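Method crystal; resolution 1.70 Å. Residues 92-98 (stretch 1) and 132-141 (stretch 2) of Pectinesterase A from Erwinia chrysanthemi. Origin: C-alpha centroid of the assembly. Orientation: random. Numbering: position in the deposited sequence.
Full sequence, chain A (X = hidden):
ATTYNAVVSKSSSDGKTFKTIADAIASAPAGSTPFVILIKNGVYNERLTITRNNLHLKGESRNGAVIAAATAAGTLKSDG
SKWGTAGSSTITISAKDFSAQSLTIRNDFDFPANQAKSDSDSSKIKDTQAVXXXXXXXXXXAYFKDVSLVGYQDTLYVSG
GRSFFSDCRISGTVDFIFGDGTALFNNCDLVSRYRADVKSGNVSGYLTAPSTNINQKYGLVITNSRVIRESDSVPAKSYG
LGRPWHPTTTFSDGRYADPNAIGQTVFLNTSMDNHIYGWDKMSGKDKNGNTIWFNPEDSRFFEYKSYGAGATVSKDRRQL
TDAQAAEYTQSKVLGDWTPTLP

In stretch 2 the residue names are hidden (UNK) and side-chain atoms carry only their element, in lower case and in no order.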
ATOM      1  N   THR A  92       9.205  -6.547   1.937  1.00  7.26           N
ATOM      2  CA  THR A  92       9.805  -5.271   2.308  1.00  7.53           C
ATOM      3  C   THR A  92      10.838  -4.893   1.246  1.00  7.76           C
ATOM      4  O   THR A  92      11.757  -5.665   0.982  1.00  7.68           O
ATOM      5  CB  THR A  92      10.471  -5.366   3.700  1.00  7.66           C
ATOM      6  OG1 THR A  92       9.480  -5.698   4.688  1.00  7.76           O
ATOM      7  CG2 THR A  92      11.135  -4.054   4.072  1.00  7.64           C
ATOM      8  N   ILE A  93      10.671  -3.720   0.633  1.00  7.91           N
ATOM      9  CA  ILE A  93      11.623  -3.243  -0.379  1.00  8.19           C
ATOM     10  C   ILE A  93      12.525  -2.183   0.231  1.00  8.79           C
ATOM     11  O   ILE A  93      12.073  -1.070   0.530  1.00  8.57           O
ATOM     12  CB  ILE A  93      10.921  -2.666  -1.649  1.00  8.28           C
ATOM     13  CG1 ILE A  93       9.884  -3.642  -2.222  1.00  8.09           C
ATOM     14  CG2 ILE A  93      11.965  -2.258  -2.702  1.00  7.55           C
ATOM     15  CD1 ILE A  93      10.442  -4.989  -2.673  1.00  7.95           C
ATOM     16  N   SER A  94      13.791  -2.547   0.432  1.00  9.82           N
ATOM     17  CA  SER A  94      14.795  -1.666   1.032  1.00 10.93           C
ATOM     18  C   SER A  94      15.992  -1.539   0.093  1.00 11.25           C
ATOM     19  O   SER A  94      17.151  -1.574   0.523  1.00 11.71           O
ATOM     20  CB  SER A  94      15.250  -2.212   2.385  1.00 10.96           C
ATOM     21  OG  SER A  94      14.185  -2.190   3.319  1.00 13.71           O
ATOM     22  N   ALA A  95      15.689  -1.418  -1.195  1.00 11.36           N
ATOM     23  CA  ALA A  95      16.703  -1.270  -2.231  1.00 11.25           C
ATOM     24  C   ALA A  95      16.139  -0.403  -3.347  1.00 11.40           C
ATOM     25  O   ALA A  95      14.932  -0.148  -3.405  1.00 11.82           O
ATOM     26  CB  ALA A  95      17.111  -2.625  -2.769  1.00 11.67           C
ATOM     27  N   LYS A  96      17.023   0.051  -4.230  1.00 10.83           N
ATOM     28  CA  LYS A  96      16.637   0.915  -5.334  1.00 10.80           C
ATOM     29  C   LYS A  96      16.409   0.117  -6.606  1.00  9.92           C
ATOM     30  O   LYS A  96      16.950  -0.973  -6.767  1.00  9.97           O
ATOM     31  CB  LYS A  96      17.718   1.971  -5.576  1.00 11.13           C
ATOM     32  CG  LYS A  96      17.855   2.953  -4.437  1.00 12.94           C
ATOM     33  CD  LYS A  96      18.994   3.914  -4.666  1.00 17.13           C
ATOM     34  CE  LYS A  96      19.107   4.884  -3.501  1.00 18.76           C
ATOM     35  NZ  LYS A  96      19.234   4.161  -2.204  1.00 21.39           N
ATOM     36  N   ASP A  97      15.596   0.680  -7.500  1.00  9.53           N
ATOM     37  CA  ASP A  97      15.355   0.122  -8.837  1.00  8.93           C
ATOM     38  C   ASP A  97      14.814  -1.304  -8.828  1.00  8.77           C
ATOM     39  O   ASP A  97      15.175  -2.126  -9.675  1.00  8.76           O
ATOM     40  CB  ASP A  97      16.609   0.259  -9.708  1.00  8.96           C
ATOM     41  CG  ASP A  97      17.018   1.704  -9.896  1.00  8.89           C
ATOM     42  OD1 ASP A  97      16.181   2.505 -10.363  1.00  9.43           O
ATOM     43  OD2 ASP A  97      18.169   2.044  -9.566  1.00  9.77           O
ATOM     44  N   PHE A  98      13.938  -1.580  -7.862  1.00  8.32           N
ATOM     45  CA  PHE A  98      13.216  -2.840  -7.802  1.00  8.27           C
ATOM     46  C   PHE A  98      12.023  -2.781  -8.739  1.00  8.00           C
ATOM     47  O   PHE A  98      11.399  -1.729  -8.877  1.00  8.29           O
ATOM     48  CB  PHE A  98      12.712  -3.107  -6.375  1.00  8.31           C
ATOM     49  CG  PHE A  98      11.868  -4.352  -6.255  1.00  8.96           C
ATOM     50  CD1 PHE A  98      12.470  -5.606  -6.160  1.00  9.56           C
ATOM     51  CD2 PHE A  98      10.468  -4.277  -6.260  1.00  9.27           C
ATOM     52  CE1 PHE A  98      11.699  -6.765  -6.065  1.00  9.35           C
ATOM     53  CE2 PHE A  98       9.688  -5.436  -6.170  1.00  9.75           C
ATOM     54  CZ  PHE A  98      10.302  -6.680  -6.069  1.00  9.41           C
ATOM     55  N   UNK A 132       0.947  -5.949   3.306  1.00  4.79           N
ATOM     56  CA  UNK A 132       1.324  -6.847   2.212  1.00  4.86           C
ATOM     57  C   UNK A 132       2.669  -6.429   1.619  1.00  5.25           C
ATOM     58  O   UNK A 132       3.575  -7.251   1.469  1.00  5.23           O
ATOM     59  c   UNK A 132       0.236  -6.874   1.122  1.00  4.93           C
ATOM     60  N   UNK A 133       2.793  -5.140   1.313  1.00  5.28           N
ATOM     61  CA  UNK A 133       3.988  -4.583   0.690  1.00  5.63           C
ATOM     62  C   UNK A 133       4.412  -3.298   1.381  1.00  5.96           C
ATOM     63  O   UNK A 133       3.593  -2.397   1.596  1.00  5.58           O
ATOM     64  c   UNK A 133       4.782  -3.617  -1.635  1.00  5.43           C
ATOM     65  c   UNK A 133       3.713  -4.314  -0.793  1.00  5.42           C
ATOM     66  c   UNK A 133       6.047  -4.473  -1.734  1.00  7.15           C
ATOM     67  c   UNK A 133       4.197  -3.326  -3.024  1.00  5.86           C
ATOM     68  N   UNK A 134       5.698  -3.217   1.709  1.00  6.41           N
ATOM     69  CA  UNK A 134       6.272  -2.063   2.385  1.00  7.20           C
ATOM     70  C   UNK A 134       7.457  -1.596   1.558  1.00  7.66           C
ATOM     71  O   UNK A 134       8.397  -2.352   1.343  1.00  7.35           O
ATOM     72  c   UNK A 134       7.433  -1.417   4.641  1.00  8.24           C
ATOM     73  c   UNK A 134       8.736   0.457   6.255  1.00  9.23           C
ATOM     74  c   UNK A 134       7.222  -0.048   4.459  1.00  8.40           C
ATOM     75  c   UNK A 134       6.713  -2.462   3.799  1.00  7.71           C
ATOM     76  o   UNK A 134       9.392   1.369   7.059  1.00 10.94           O
ATOM     77  c   UNK A 134       7.877   0.893   5.259  1.00  9.33           C
ATOM     78  c   UNK A 134       8.946  -0.888   6.461  1.00  9.33           C
ATOM     79  c   UNK A 134       8.301  -1.815   5.664  1.00  9.17           C
ATOM     80  N   UNK A 135       7.376  -0.368   1.055  1.00  8.40           N
ATOM     81  CA  UNK A 135       8.517   0.266   0.402  1.00  9.47           C
ATOM     82  C   UNK A 135       9.104   1.217   1.433  1.00 10.14           C
ATOM     83  O   UNK A 135       8.422   2.137   1.887  1.00 10.23           O
ATOM     84  c   UNK A 135       9.334   1.616  -1.584  1.00 10.21           C
ATOM     85  c   UNK A 135       8.101   1.027  -0.888  1.00  9.24           C
ATOM     86  c   UNK A 135       7.354   0.106  -1.842  1.00  9.32           C
ATOM     87  N   UNK A 136      10.358   0.982   1.824  1.00 11.25           N
ATOM     88  CA  UNK A 136      10.962   1.708   2.951  1.00 12.83           C
ATOM     89  C   UNK A 136      11.650   3.000   2.512  1.00 14.01           C
ATOM     90  O   UNK A 136      11.666   3.331   1.331  1.00 14.41           O
ATOM     91  c   UNK A 136      11.429  -0.542   4.003  1.00 12.10           C
ATOM     92  o   UNK A 136      13.201   0.724   2.953  1.00 12.77           O
ATOM     93  c   UNK A 136      11.991   0.840   3.718  1.00 12.64           C
ATOM     94  N   UNK A 137      12.236   3.710   3.473  1.00 15.95           N
ATOM     95  CA  UNK A 137      13.016   4.923   3.182  1.00 17.50           C
ATOM     96  C   UNK A 137      14.212   4.676   2.255  1.00 18.01           C
ATOM     97  O   UNK A 137      14.679   5.601   1.576  1.00 18.86           O
ATOM     98  c   UNK A 137      11.525   7.840   6.944  1.00 23.33           C
ATOM     99  c   UNK A 137      12.732   7.239   6.243  1.00 22.21           C
ATOM    100  n   UNK A 137      11.854   9.140   7.584  1.00 25.10           N
ATOM    101  c   UNK A 137      13.460   5.605   4.479  1.00 17.97           C
ATOM    102  c   UNK A 137      12.305   6.126   5.308  1.00 19.70           C
ATOM    103  N   UNK A 138      14.683   3.428   2.218  1.00 18.17           N
ATOM    104  CA  UNK A 138      15.814   3.004   1.383  1.00 18.45           C
ATOM    105  C   UNK A 138      15.336   2.506   0.026  1.00 18.08           C
ATOM    106  O   UNK A 138      16.131   2.071  -0.825  1.00 18.73           O
ATOM    107  o   UNK A 138      17.032   2.331   3.364  1.00 19.81           O
ATOM    108  c   UNK A 138      16.601   1.900   2.089  1.00 18.25           C
ATOM    109  N   UNK A 139      14.020   2.539  -0.153  1.00 17.34           N
ATOM    110  CA  UNK A 139      13.413   2.252  -1.428  1.00 16.02           C
ATOM    111  C   UNK A 139      13.266   3.553  -2.183  1.00 15.16           C
ATOM    112  O   UNK A 139      12.766   4.560  -1.649  1.00 15.39           O
ATOM    113  N   UNK A 140      13.754   3.543  -3.413  1.00 13.57           N
ATOM    114  CA  UNK A 140      13.455   4.589  -4.374  1.00 12.03           C
ATOM    115  C   UNK A 140      13.400   3.933  -5.740  1.00 10.82           C
ATOM    116  O   UNK A 140      14.141   2.989  -6.010  1.00 10.80           O
ATOM    117  o   UNK A 140      12.929   7.136  -5.444  1.00 11.02           O
ATOM    118  c   UNK A 140      14.140   6.895  -5.216  1.00 12.46           C
ATOM    119  c   UNK A 140      14.515   5.699  -4.347  1.00 11.97           C
ATOM    120  o   UNK A 140      15.063   7.606  -5.673  1.00 12.53           O
ATOM    121  N   UNK A 141      12.506   4.435  -6.586  1.00  9.76           N
ATOM    122  CA  UNK A 141      12.328   3.934  -7.945  1.00  9.04           C
ATOM    123  C   UNK A 141      11.883   2.467  -7.949  1.00  8.71           C
ATOM    124  O   UNK A 141      12.517   1.615  -8.574  1.00  8.39           O
ATOM    125  c   UNK A 141      15.291   5.822  -9.720  1.00  9.53           C
ATOM    126  n   UNK A 141      17.405   6.598  -7.966  1.00 13.37           N
ATOM    127  c   UNK A 141      17.413   5.388  -8.509  1.00 11.65           C
ATOM    128  n   UNK A 141      16.440   5.001  -9.334  1.00 10.46           N
ATOM    129  c   UNK A 141      13.604   4.158  -8.782  1.00  9.05           C
ATOM    130  n   UNK A 141      18.406   4.556  -8.224  1.00 12.02           N
ATOM    131  c   UNK A 141      14.087   5.613  -8.792  1.00  9.26           C
TER
HETATM  132  O   HOH W   1      13.101   0.191  -5.494  1.00 10.48           O
HETATM  133  O   HOH W   2      18.764   1.939  -0.724  1.00 34.89           O
HETATM  134  O   HOH W   3      12.046  -0.013 -11.014  1.00 32.57           O

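Position 132 carries one carbon and makes no contact with stretch 1: A132. Position 133 has four carbons forked at the second, and one fork tip lies 4.0 Å from I93 CG1. This is L133, its CD1 making that apolar contact.

Position 134 has one carbon, then a six-carbon ring bearing an oxygen; a ring carbon lies 3.9 Å from T92 CG2. It is Y134, and that atom is CD2. It pairs with T92 in parallel register, their side chains on the same face. Its backbone O accepts from I93 N at 2.7 Å, almost straight.

At position 135 one carbon carries two more, and CA lies 3.8 Å from I93 O: V135, paired with I93 on the sheet face that Y134 does not share. Position 136 has a carbon bearing one oxygen and one carbon, its CA-to-CB bond pointing toward stretch 1. The outer carbon sits 3.5 Å from T92 CG2, and the oxygen 3.1 Å from S94 OG. That is T136; OG1 and S94 OG are hydrogen-bonded, either able to donate, and T136 N gives its proton to I93 O at 3.0 Å.

Position 137 has four carbons in a row ending in a nitrogen; its CA-to-CB bond points away, and nothing touches stretch 1: K137. Position 138 has one carbon and one oxygen, its CB 4.3 Å from S94 CB. It is S138, whose N donates to T136 OG1 at 3.2 Å, while water 2 links its backbone O to K96 NZ.

Position 139 has no side-chain atoms; its CA lies 3.5 Å from A95 O: G139. An ideal CB would clash with V135 CG1 at 2.8 Å and sit tightly against I93 O at 3.2 Å. G139 N closes the type I turn on T136 O at 2.9 Å.

Position 140 has two carbons, the second carrying two oxygens, with CB 4.3 Å from K96 CG: D140. The carboxylate bonds elsewhere in the structure; the backbone O accepts from D97 N at 3.1 Å. Position 141 has three carbons, a nitrogen, then a carbon with two nitrogens, the chain nitrogen 2.7 Å from D97 OD1. This is R141.

The contact works in two registers separated by a turn. Parallel strand pairing fixes the first, and T136 both ends it and starts the turn. Beyond G139 the chains meet again at D97 and D140, with water 1 joining A95 O, D140 O and F98 N. A two-pronged salt bridge locks that end: R141 NE meets D97 OD1, and R141 NH2 meets D97 OD2 at 2.9 Å. Backbone sets the register; a few side chains secure it.

Stretch 2, residues 132-141: ALYVTKSGDR
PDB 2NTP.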